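Local structure of macrolide 2'-phosphotransferase MphH (Brachybacterium faecium, 5UXD) at residues 196-201 / 229-234; 222-227 / 260-265; 122-127 / 209-214; 179-182 / 187-190. The protein probably transfers a phosphate group from a nucleotide to the 2'-hydroxyl of macrolide antibiotics, conferring resistance, and here holds azithromycin in its pocket. All coordinates share one frame; numbering follows the deposited sequence. Where two conformers were deposited one is given.

Contact 1: residues 196-201 / 229-234; sequences HGELYP and LMFHQV. With ZIT (azithromycin), chain C.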
# COMPACT_ATOMS: atom_id res chain seq x y z
N HIS A 196 2.17 6.60 -1.48
CA HIS A 196 1.86 5.18 -1.70
C HIS A 196 0.60 4.75 -0.94
O HIS A 196 -0.29 4.12 -1.53
CB HIS A 196 3.05 4.32 -1.28
CG HIS A 196 2.83 2.85 -1.46
ND1 HIS A 196 2.08 2.10 -0.58
CD2 HIS A 196 3.26 1.99 -2.41
CE1 HIS A 196 2.04 0.85 -0.99
NE2 HIS A 196 2.76 0.75 -2.10
N GLY A 197 0.53 5.03 0.37
CA GLY A 197 -0.67 4.80 1.17
C GLY A 197 -0.63 3.57 2.06
O GLY A 197 -1.45 3.47 2.98
N GLU A 198 0.27 2.64 1.82
CA GLU A 198 0.34 1.41 2.60
C GLU A 198 1.79 0.93 2.62
O GLU A 198 2.10 -0.23 2.33
CB GLU A 198 -0.62 0.36 2.04
CG GLU A 198 -1.57 -0.20 3.09
CD GLU A 198 -2.70 -1.01 2.49
OE1 GLU A 198 -3.83 -0.48 2.37
OE2 GLU A 198 -2.45 -2.18 2.13
N LEU A 199 2.69 1.84 2.96
CA LEU A 199 4.12 1.56 2.87
C LEU A 199 4.59 0.94 4.18
O LEU A 199 5.13 1.60 5.07
CB LEU A 199 4.90 2.83 2.52
CG LEU A 199 6.27 2.56 1.89
CD1 LEU A 199 6.14 1.67 0.65
CD2 LEU A 199 6.96 3.83 1.52
N TYR A 200 4.37 -0.36 4.29
CA TYR A 200 4.93 -1.18 5.34
C TYR A 200 5.64 -2.36 4.68
O TYR A 200 5.53 -2.55 3.47
CB TYR A 200 3.84 -1.62 6.34
CG TYR A 200 2.70 -2.47 5.82
CD1 TYR A 200 1.63 -1.88 5.16
CD2 TYR A 200 2.67 -3.84 6.04
CE1 TYR A 200 0.57 -2.65 4.70
CE2 TYR A 200 1.62 -4.61 5.59
CZ TYR A 200 0.57 -4.01 4.91
OH TYR A 200 -0.48 -4.77 4.46
N PRO A 201 6.45 -3.12 5.44
CA PRO A 201 7.39 -4.06 4.81
C PRO A 201 6.77 -5.10 3.89
O PRO A 201 7.46 -5.60 2.99
CB PRO A 201 8.07 -4.71 6.02
CG PRO A 201 8.12 -3.62 7.02
CD PRO A 201 6.81 -2.88 6.86
N LEU A 229 5.06 7.47 6.16
CA LEU A 229 5.98 7.32 7.26
C LEU A 229 5.34 6.71 8.49
O LEU A 229 6.05 6.26 9.39
CB LEU A 229 6.59 8.69 7.64
CG LEU A 229 7.40 9.33 6.52
CD1 LEU A 229 7.64 10.83 6.80
CD2 LEU A 229 8.71 8.60 6.35
N MET A 230 4.02 6.75 8.51
CA MET A 230 3.33 6.22 9.74
C MET A 230 3.54 4.75 10.22
O MET A 230 3.73 4.37 11.43
CB MET A 230 1.83 6.45 9.62
CG MET A 230 1.18 5.62 8.55
SD MET A 230 -0.58 5.93 8.50
CE MET A 230 -0.99 5.75 10.22
N PHE A 231 3.70 3.86 9.23
CA PHE A 231 3.91 2.48 9.65
C PHE A 231 5.29 2.30 10.28
O PHE A 231 5.43 1.54 11.26
CB PHE A 231 3.69 1.52 8.46
CG PHE A 231 2.30 1.62 7.85
CD1 PHE A 231 1.20 1.14 8.54
CD2 PHE A 231 2.09 2.27 6.63
CE1 PHE A 231 -0.09 1.27 8.00
CE2 PHE A 231 0.81 2.39 6.10
CZ PHE A 231 -0.28 1.89 6.79
N HIS A 232 6.30 2.99 9.76
CA HIS A 232 7.60 3.02 10.42
C HIS A 232 7.52 3.68 11.79
O HIS A 232 8.11 3.20 12.76
CB HIS A 232 8.62 3.73 9.53
CG HIS A 232 10.05 3.50 9.91
ND1 HIS A 232 10.83 4.47 10.48
CD2 HIS A 232 10.83 2.39 9.81
CE1 HIS A 232 12.04 3.98 10.71
NE2 HIS A 232 12.06 2.72 10.32
N GLN A 233 6.77 4.78 11.90
CA GLN A 233 6.70 5.50 13.16
C GLN A 233 6.11 4.64 14.26
O GLN A 233 6.58 4.69 15.41
CB GLN A 233 5.90 6.80 13.01
CG GLN A 233 6.11 7.78 14.17
CD GLN A 233 5.18 7.50 15.35
OE1 GLN A 233 4.05 7.06 15.16
NE2 GLN A 233 5.65 7.76 16.57
N VAL A 234 5.09 3.84 13.95
CA VAL A 234 4.45 3.07 15.01
C VAL A 234 5.24 1.82 15.38
O VAL A 234 5.04 1.28 16.48
CB VAL A 234 2.99 2.74 14.63
CG1 VAL A 234 2.15 4.02 14.53
CG2 VAL A 234 2.95 1.96 13.35
C1 ZIT C . -2.18 -3.06 8.86
C2 ZIT C . -2.90 -2.59 7.54
C3 ZIT C . -4.37 -2.84 7.77
C4 ZIT C . -4.65 -4.22 7.12
C5 ZIT C . -6.13 -4.62 7.23
C6 ZIT C . -6.25 -5.75 8.22
C7 ZIT C . -5.90 -7.10 7.56
C8 ZIT C . -6.04 -8.25 8.62
C9 ZIT C . -4.64 -8.77 9.06
N10 ZIT C . -4.03 -7.84 10.14
C11 ZIT C . -2.58 -7.79 10.13
C12 ZIT C . -2.12 -6.35 10.44
C13 ZIT C . -0.65 -6.03 10.13
C14 ZIT C . -0.51 -4.51 9.98
C15 ZIT C . 0.96 -4.14 10.00
C16 ZIT C . 1.14 -2.64 9.63
C17 ZIT C . -2.50 -1.19 7.20
C18 ZIT C . -4.17 -4.19 5.69
C19 ZIT C . -7.67 -5.77 8.78
C20 ZIT C . -6.83 -9.33 8.07
C21 ZIT C . -4.58 -8.19 11.46
C22 ZIT C . -1.98 -8.78 11.11
C23 ZIT C . -0.18 -6.69 8.82
O1 ZIT C . -2.55 -2.63 9.93
O6 ZIT C . -5.35 -5.55 9.30
O12 ZIT C . -2.34 -6.05 11.80
O13 ZIT C . 0.17 -6.48 11.22
O14 ZIT C . -1.06 -4.07 8.73
C1A ZIT C . -7.55 -4.18 5.35
C2A ZIT C . -7.83 -4.59 3.92
C3A ZIT C . -8.67 -3.55 3.26
C4A ZIT C . -9.90 -3.31 4.03
C5A ZIT C . -9.68 -3.13 5.54
C6A ZIT C . -10.94 -3.19 6.30
C7A ZIT C . -9.80 -5.15 1.84
C8A ZIT C . -9.63 -2.90 1.11
O1A ZIT C . -6.63 -5.05 5.97
O2A ZIT C . -6.62 -4.77 3.18
N3A ZIT C . -8.97 -3.97 1.86
O5A ZIT C . -8.80 -4.15 6.12
C1B ZIT C . -5.58 -0.81 8.26
C2B ZIT C . -5.75 0.53 7.60
C3B ZIT C . -7.05 0.67 6.89
C4B ZIT C . -8.18 0.31 7.78
C5B ZIT C . -8.00 -1.08 8.32
C6B ZIT C . -9.19 -1.39 9.18
C7B ZIT C . -7.19 2.16 6.39
C8B ZIT C . -6.57 0.21 4.55
O1B ZIT C . -5.24 -1.79 7.28
O3B ZIT C . -7.10 -0.25 5.77
O4B ZIT C . -9.40 0.28 7.01
O5B ZIT C . -6.75 -1.26 9.07
O HOH W 1 5.90 3.64 6.65
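Tyr200 places CG between its backbone N and carbonyl carbon (chi1 61°), while Phe231 turns CG beside its backbone N (chi1 -59°), and these two choices bring the rings together. The side chains already meet at their roots, Tyr200 CB lying 3.8 Å from Phe231 CB. Farther out they form an edge-to-face pair with planes 55° apart: the tyrosine gives its edge, and CD1 stands over the centre of the Phe231 ring. Met230 CG lies over the opposite face.

The loop backbone bends round the same phenyl group. Leu199 O comes within 3.5 Å of Phe231 CD2, and Glu198 CA within 3.7 Å of Phe231 CE2. No direct hydrogen bond joins the two segments; a water does so instead, donating to Leu199 O at 2.7 Å and accepting from His232 N at 3.2 Å.

Azithromycin touches both rings. Its C17 is 3.5 Å from Phe231 CE1, its C16 lies over a face of Tyr200, and Glu198 OE1 is 3.6 Å from C8B. The two aromatics thus give the macrolide a largely apolar wall.

The loop, consistent with the catalytic loop of a kinase-like fold, leads to His203, which binds magnesium in another structure of this protein, though none is bound here. Leu199 packs on helix 119-133, and helix 230-235 packs on helix 259-268 through Met230 and Val234 and on helix 238-250 through His232.

Contact 2: residues 222-227 / 260-265; sequences VGDPAK and ARHCTE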
# COMPACT_ATOMS: atom_id res chain seq x y z
N VAL A 222 -2.69 11.61 -4.08
CA VAL A 222 -2.04 12.84 -3.62
C VAL A 222 -2.72 13.28 -2.32
O VAL A 222 -3.95 13.39 -2.24
CB VAL A 222 -2.08 13.93 -4.69
CG1 VAL A 222 -1.62 15.29 -4.10
CG2 VAL A 222 -1.21 13.54 -5.87
N GLY A 223 -1.90 13.53 -1.31
CA GLY A 223 -2.43 13.85 0.00
C GLY A 223 -1.38 13.88 1.09
O GLY A 223 -0.27 14.36 0.88
N ASP A 224 -1.72 13.35 2.25
CA ASP A 224 -0.94 13.53 3.49
C ASP A 224 0.41 12.83 3.41
O ASP A 224 0.45 11.59 3.34
CB ASP A 224 -1.78 13.01 4.66
CG ASP A 224 -1.14 13.25 6.05
OD1 ASP A 224 0.03 13.67 6.14
OD2 ASP A 224 -1.84 12.98 7.04
N PRO A 225 1.54 13.56 3.45
CA PRO A 225 2.86 12.90 3.43
C PRO A 225 3.08 11.90 4.55
O PRO A 225 3.87 10.95 4.40
CB PRO A 225 3.83 14.08 3.54
CG PRO A 225 3.06 15.27 3.00
CD PRO A 225 1.63 15.03 3.42
N ALA A 226 2.42 12.09 5.70
CA ALA A 226 2.65 11.22 6.85
C ALA A 226 2.21 9.79 6.59
O ALA A 226 2.71 8.86 7.24
CB ALA A 226 1.92 11.77 8.08
N LYS A 227 1.24 9.59 5.70
CA LYS A 227 0.74 8.25 5.43
C LYS A 227 1.87 7.27 5.13
O LYS A 227 1.79 6.09 5.49
CB LYS A 227 -0.23 8.27 4.26
CG LYS A 227 -1.49 9.05 4.51
CD LYS A 227 -2.37 9.03 3.27
CE LYS A 227 -2.87 7.62 2.96
NZ LYS A 227 -3.90 7.62 1.88
N ALA A 260 5.37 13.00 14.02
CA ALA A 260 5.37 11.70 14.68
C ALA A 260 4.11 11.53 15.51
O ALA A 260 3.49 10.45 15.50
CB ALA A 260 6.64 11.52 15.53
N ARG A 261 3.69 12.60 16.20
CA ARG A 261 2.45 12.57 16.96
C ARG A 261 1.27 12.21 16.06
O ARG A 261 0.49 11.30 16.36
CB ARG A 261 2.24 13.93 17.63
CG ARG A 261 0.87 14.17 18.28
CD ARG A 261 0.67 15.67 18.60
NE ARG A 261 1.79 16.22 19.36
CZ ARG A 261 2.20 17.48 19.30
NH1 ARG A 261 1.59 18.36 18.50
NH2 ARG A 261 3.23 17.88 20.03
N HIS A 262 1.15 12.94 14.94
CA HIS A 262 0.13 12.69 13.92
C HIS A 262 0.11 11.22 13.47
O HIS A 262 -0.97 10.62 13.36
CB HIS A 262 0.43 13.62 12.73
CG HIS A 262 -0.57 13.55 11.61
ND1 HIS A 262 -1.92 13.73 11.79
CD2 HIS A 262 -0.39 13.36 10.28
CE1 HIS A 262 -2.54 13.64 10.62
NE2 HIS A 262 -1.63 13.42 9.69
N CYS A 263 1.28 10.64 13.22
CA CYS A 263 1.35 9.25 12.73
C CYS A 263 0.69 8.28 13.70
O CYS A 263 -0.08 7.41 13.29
CB CYS A 263 2.81 8.83 12.49
SG CYS A 263 3.62 9.54 11.07
N THR A 264 1.00 8.40 15.00
CA THR A 264 0.44 7.47 15.98
C THR A 264 -1.06 7.70 16.16
O THR A 264 -1.82 6.73 16.31
CB THR A 264 1.19 7.62 17.31
OG1 THR A 264 2.41 6.87 17.24
CG2 THR A 264 0.35 7.07 18.49
N GLU A 265 -1.51 8.96 16.16
CA GLU A 265 -2.94 9.21 16.25
C GLU A 265 -3.66 8.64 15.04
O GLU A 265 -4.73 8.03 15.17
CB GLU A 265 -3.22 10.71 16.37
CG GLU A 265 -2.73 11.30 17.68
CD GLU A 265 -3.07 10.42 18.86
OE1 GLU A 265 -4.25 10.40 19.28
OE2 GLU A 265 -2.15 9.73 19.36
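An Asx turn at Asp224 presents a carboxylate to His262, and the resulting His-carboxylate hydrogen bond ties a loop corner to a helix. Asp224 OD1 closes the turn by accepting from Ala226 N at 2.9 Å, a donor that arrives from above the carboxylate plane, 53° out of it. This leaves OD2 to face the helix. His262 NE2 donates to Asp224 OD2 at 2.7 Å, nearly straight at 169°, and uses the syn lone pair of the oxygen. The acceptor lies in the imidazole plane, and carboxylate and ring are nearly coplanar.

With CG anti to the backbone N (chi1 -177°), the His262 ring extends toward the loop. The other ring nitrogen, ND1, is hydrogen-bonded to Trp181 NE1. Since an indole nitrogen can only donate, ND1 accepts and NE2 carries the proton, and the two bonds together fix the rotation of the ring.

Ala226 packs alongside: its CB meets the ring edge 3.6 Å from His262 CD2, and lies 4.1 Å from Cys263 SG.

The contact is buried and lies apart from the azithromycin pocket and the nucleotide and magnesium residues. Helix 259-268 is flanked here by helix 230-235, whose Met230 and Gln233 pack on Cys263, and by Trp181 of helix 172-183.

Contact 3: residues 122-127 / 209-214; sequences ARSLGS and ERITAV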
# COMPACT_ATOMS: atom_id res chain seq x y z
N ALA A 122 15.73 2.17 7.99
CA ALA A 122 15.24 3.53 8.26
C ALA A 122 15.77 4.52 7.23
O ALA A 122 15.01 5.31 6.67
CB ALA A 122 15.64 3.96 9.68
N ARG A 123 17.08 4.47 6.94
CA ARG A 123 17.61 5.41 5.94
C ARG A 123 17.12 5.09 4.54
O ARG A 123 16.85 6.00 3.75
CB ARG A 123 19.15 5.44 5.96
CG ARG A 123 19.71 5.99 7.24
CD ARG A 123 21.22 6.04 7.24
NE ARG A 123 21.77 4.90 7.96
CZ ARG A 123 22.42 3.89 7.39
NH1 ARG A 123 22.63 3.89 6.07
NH2 ARG A 123 22.89 2.91 8.13
N SER A 124 16.99 3.80 4.20
CA SER A 124 16.47 3.43 2.89
C SER A 124 15.04 3.91 2.71
O SER A 124 14.68 4.49 1.68
CB SER A 124 16.57 1.92 2.70
OG SER A 124 15.99 1.51 1.48
N LEU A 125 14.20 3.70 3.73
CA LEU A 125 12.81 4.13 3.66
C LEU A 125 12.69 5.64 3.50
O LEU A 125 11.95 6.13 2.64
CB LEU A 125 12.05 3.66 4.91
CG LEU A 125 10.61 4.16 4.93
CD1 LEU A 125 9.81 3.48 3.82
CD2 LEU A 125 9.95 3.91 6.28
N GLY A 126 13.41 6.40 4.32
CA GLY A 126 13.33 7.86 4.20
C GLY A 126 13.77 8.35 2.84
O GLY A 126 13.22 9.31 2.31
N SER A 127 14.77 7.69 2.25
CA SER A 127 15.24 8.07 0.92
C SER A 127 14.20 7.76 -0.15
O SER A 127 13.94 8.59 -1.03
CB SER A 127 16.56 7.36 0.60
OG SER A 127 17.62 7.84 1.41
N GLU A 209 18.82 -5.36 3.83
CA GLU A 209 18.01 -4.46 4.66
C GLU A 209 17.70 -3.13 3.97
O GLU A 209 17.20 -2.20 4.62
CB GLU A 209 18.65 -4.22 6.03
CG GLU A 209 19.28 -5.47 6.65
CD GLU A 209 19.45 -5.38 8.16
OE1 GLU A 209 19.60 -6.45 8.79
OE2 GLU A 209 19.43 -4.26 8.72
N ARG A 210 17.96 -3.03 2.67
CA ARG A 210 17.61 -1.84 1.90
C ARG A 210 16.45 -2.17 0.98
O ARG A 210 16.34 -3.28 0.46
CB ARG A 210 18.80 -1.34 1.07
CG ARG A 210 19.96 -0.85 1.92
CD ARG A 210 21.06 -0.20 1.11
NE ARG A 210 22.17 0.18 1.98
CZ ARG A 210 23.15 -0.64 2.32
NH1 ARG A 210 23.18 -1.89 1.86
NH2 ARG A 210 24.12 -0.22 3.13
N ILE A 211 15.58 -1.18 0.78
CA ILE A 211 14.46 -1.34 -0.14
C ILE A 211 14.99 -1.32 -1.57
O ILE A 211 15.72 -0.40 -1.96
CB ILE A 211 13.42 -0.23 0.07
CG1 ILE A 211 12.82 -0.32 1.47
CG2 ILE A 211 12.33 -0.30 -0.99
CD1 ILE A 211 11.93 0.87 1.81
N THR A 212 14.63 -2.34 -2.34
CA THR A 212 15.00 -2.38 -3.75
C THR A 212 13.79 -2.35 -4.68
O THR A 212 13.98 -2.19 -5.89
CB THR A 212 15.82 -3.64 -4.05
OG1 THR A 212 15.07 -4.81 -3.70
CG2 THR A 212 17.13 -3.62 -3.26
N ALA A 213 12.58 -2.49 -4.15
CA ALA A 213 11.38 -2.36 -4.97
C ALA A 213 10.20 -2.08 -4.05
O ALA A 213 10.19 -2.51 -2.89
CB ALA A 213 11.11 -3.62 -5.80
N VAL A 214 9.20 -1.39 -4.59
CA VAL A 214 7.96 -1.12 -3.87
C VAL A 214 6.80 -1.58 -4.74
O VAL A 214 6.75 -1.30 -5.95
CB VAL A 214 7.84 0.37 -3.50
CG1 VAL A 214 6.51 0.66 -2.81
CG2 VAL A 214 9.00 0.77 -2.59
O HOH W 2 17.58 2.21 -0.68
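Ser124 OG is gripped from two directions: Ile211 N donates to it at 2.8 Å, with an N-H...O angle of 157°, and a water lies 2.8 Å from the same oxygen. That water also reaches back to the strand, donating a weak, long bond of 3.5 Å to Ile211 O. The serine hydroxyl therefore joins the helix to the strand backbone directly, with the water adding a weak second link. It points there because OG is anti to the backbone N (chi1 176°), which also sets it 3.4 Å from Ile211 CB.

On the inner side the contact turns apolar. Ile211 extends CD1 onto the helix, 3.9 Å from Leu125 CD1, the two side chains crossing at a slant. Toward solvent, Arg123 and Arg210 run near each other without touching.

The axes of helix 122-127 and strand 210-214 pass 7.1 Å apart at 43°. Strand 210-214 is the outermost strand, within this chain, of a four-stranded antiparallel sheet, and a classic beta bulge places Thr212 and Ala213 both opposite Leu205. Leu125 also touches Leu199 in the loop 196-201. A helix packed against the outermost strand of a small sheet and backing the loop that carries Glu198 and Tyr200 of the azithromycin pocket is consistent with the C-terminal lobe of the kinase-like phosphotransferases.

Contact 4: residues 179-182 / 187-190; sequences EAWL and CWPG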
# COMPACT_ATOMS: atom_id res chain seq x y z
N GLU A 179 -11.31 13.14 18.23
CA GLU A 179 -11.70 14.54 18.15
C GLU A 179 -10.56 15.45 18.59
O GLU A 179 -10.35 16.53 18.01
CB GLU A 179 -12.96 14.78 18.99
CG GLU A 179 -14.24 14.29 18.32
CD GLU A 179 -15.43 14.25 19.25
OE1 GLU A 179 -15.24 14.16 20.48
OE2 GLU A 179 -16.58 14.30 18.76
N ALA A 180 -9.81 15.04 19.62
CA ALA A 180 -8.66 15.83 20.06
C ALA A 180 -7.56 15.85 19.01
O ALA A 180 -6.85 16.85 18.87
CB ALA A 180 -8.13 15.27 21.38
N TRP A 181 -7.40 14.75 18.27
CA TRP A 181 -6.46 14.69 17.17
C TRP A 181 -6.87 15.65 16.06
O TRP A 181 -6.05 16.44 15.57
CB TRP A 181 -6.37 13.24 16.65
CG TRP A 181 -5.69 13.03 15.33
CD1 TRP A 181 -4.49 13.54 14.95
CD2 TRP A 181 -6.14 12.20 14.25
NE1 TRP A 181 -4.17 13.11 13.69
CE2 TRP A 181 -5.17 12.30 13.23
CE3 TRP A 181 -7.28 11.43 14.03
CZ2 TRP A 181 -5.31 11.63 12.01
CZ3 TRP A 181 -7.41 10.77 12.83
CH2 TRP A 181 -6.44 10.88 11.82
N LEU A 182 -8.15 15.63 15.68
CA LEU A 182 -8.62 16.47 14.59
C LEU A 182 -8.57 17.94 14.96
O LEU A 182 -8.45 18.79 14.07
CB LEU A 182 -10.05 16.08 14.19
CG LEU A 182 -10.20 14.65 13.62
CD1 LEU A 182 -11.65 14.19 13.69
CD2 LEU A 182 -9.70 14.61 12.18
N CYS A 187 -0.74 18.70 14.41
CA CYS A 187 -0.58 17.38 13.78
C CYS A 187 -0.62 17.44 12.26
O CYS A 187 -0.07 16.55 11.60
CB CYS A 187 -1.70 16.43 14.22
SG CYS A 187 -1.45 15.63 15.81
N TRP A 188 -1.26 18.45 11.69
CA TRP A 188 -1.76 18.24 10.34
C TRP A 188 -0.85 18.84 9.28
O TRP A 188 -0.21 19.87 9.51
CB TRP A 188 -3.18 18.81 10.21
CG TRP A 188 -4.10 18.00 11.04
CD1 TRP A 188 -4.38 18.17 12.37
CD2 TRP A 188 -4.78 16.82 10.63
NE1 TRP A 188 -5.23 17.17 12.80
CE2 TRP A 188 -5.48 16.33 11.75
CE3 TRP A 188 -4.88 16.13 9.41
CZ2 TRP A 188 -6.28 15.17 11.69
CZ3 TRP A 188 -5.67 14.99 9.36
CH2 TRP A 188 -6.36 14.53 10.49
N PRO A 189 -0.80 18.20 8.11
CA PRO A 189 0.13 18.64 7.07
C PRO A 189 -0.28 19.96 6.45
O PRO A 189 -1.47 20.29 6.35
CB PRO A 189 0.06 17.51 6.02
CG PRO A 189 -1.31 16.90 6.24
CD PRO A 189 -1.52 16.97 7.73
N GLY A 190 0.73 20.70 5.98
CA GLY A 190 0.55 21.94 5.25
C GLY A 190 0.85 21.83 3.77
O GLY A 190 0.84 22.85 3.07
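Trp188 packs against Trp181 and Leu182, and its atoms can be followed outward from CB. Its first torsion (chi1 -68°) puts CG beside the backbone N and swings the indole toward the helix. CD1 passes by the carbonyl of Trp181 without bonding. NE1 does bond, donating to Trp181 O at 3.0 Å and 165°; the oxygen lies close to the indole plane, while the donor is tilted out of the plane of the carbonyl.

Past the nitrogen the benzo ring slides over the neighbouring tryptophan. CZ2 sits above the Trp181 ring, 3.4 Å from Trp181 CE2, and also meets Leu182 CD2 at 3.5 Å. CH2 completes the overlap, 3.4 Å from Trp181 CZ2. This is an offset stack of the Trp188 six-membered ring on the Trp181 five-membered ring, with centroids 4.7 Å apart and planes inclined by 24°.

Cys187 adds a sulfur-aromatic contact in the plane of the same Trp181 ring: Cys187 SG meets the edge 3.8 Å from Trp181 CD1. The indole nitrogen of Trp181 is engaged elsewhere, with His262 ND1, and Arg154 makes a cation-pi contact with Trp188.

One polar bond and one stack therefore act on the same indole: the bond to a carbonyl near the end of helix 172-183 fixes its rotation, and the surrounding rings and leucine bury its carbon surface. The returning chain is thus pinned to the helix it has just left.

Contact 1 lies nearest the centre of the chain, about 8 Å from its own centre, and is the one that lines the azithromycin pocket. Contacts 2 and 4 are buried too, but farther out and away from the drug, nucleotide and magnesium sites, whereas contact 3 is only partly buried. Neighbours touch: helix 259-268 in contact 2 packs on the helix of contact 1, where Gln233 OE1 probably bonds Thr264 OG1 at 2.6 Å, Leu199 of contact 1 packs on Leu125 of contact 3, and His262 of contact 2 bonds Trp181 of contact 4. Aromatic surface dominates contacts 1 and 4, a carboxylate-imidazole bond contact 2, and a hydrated serine contact 3.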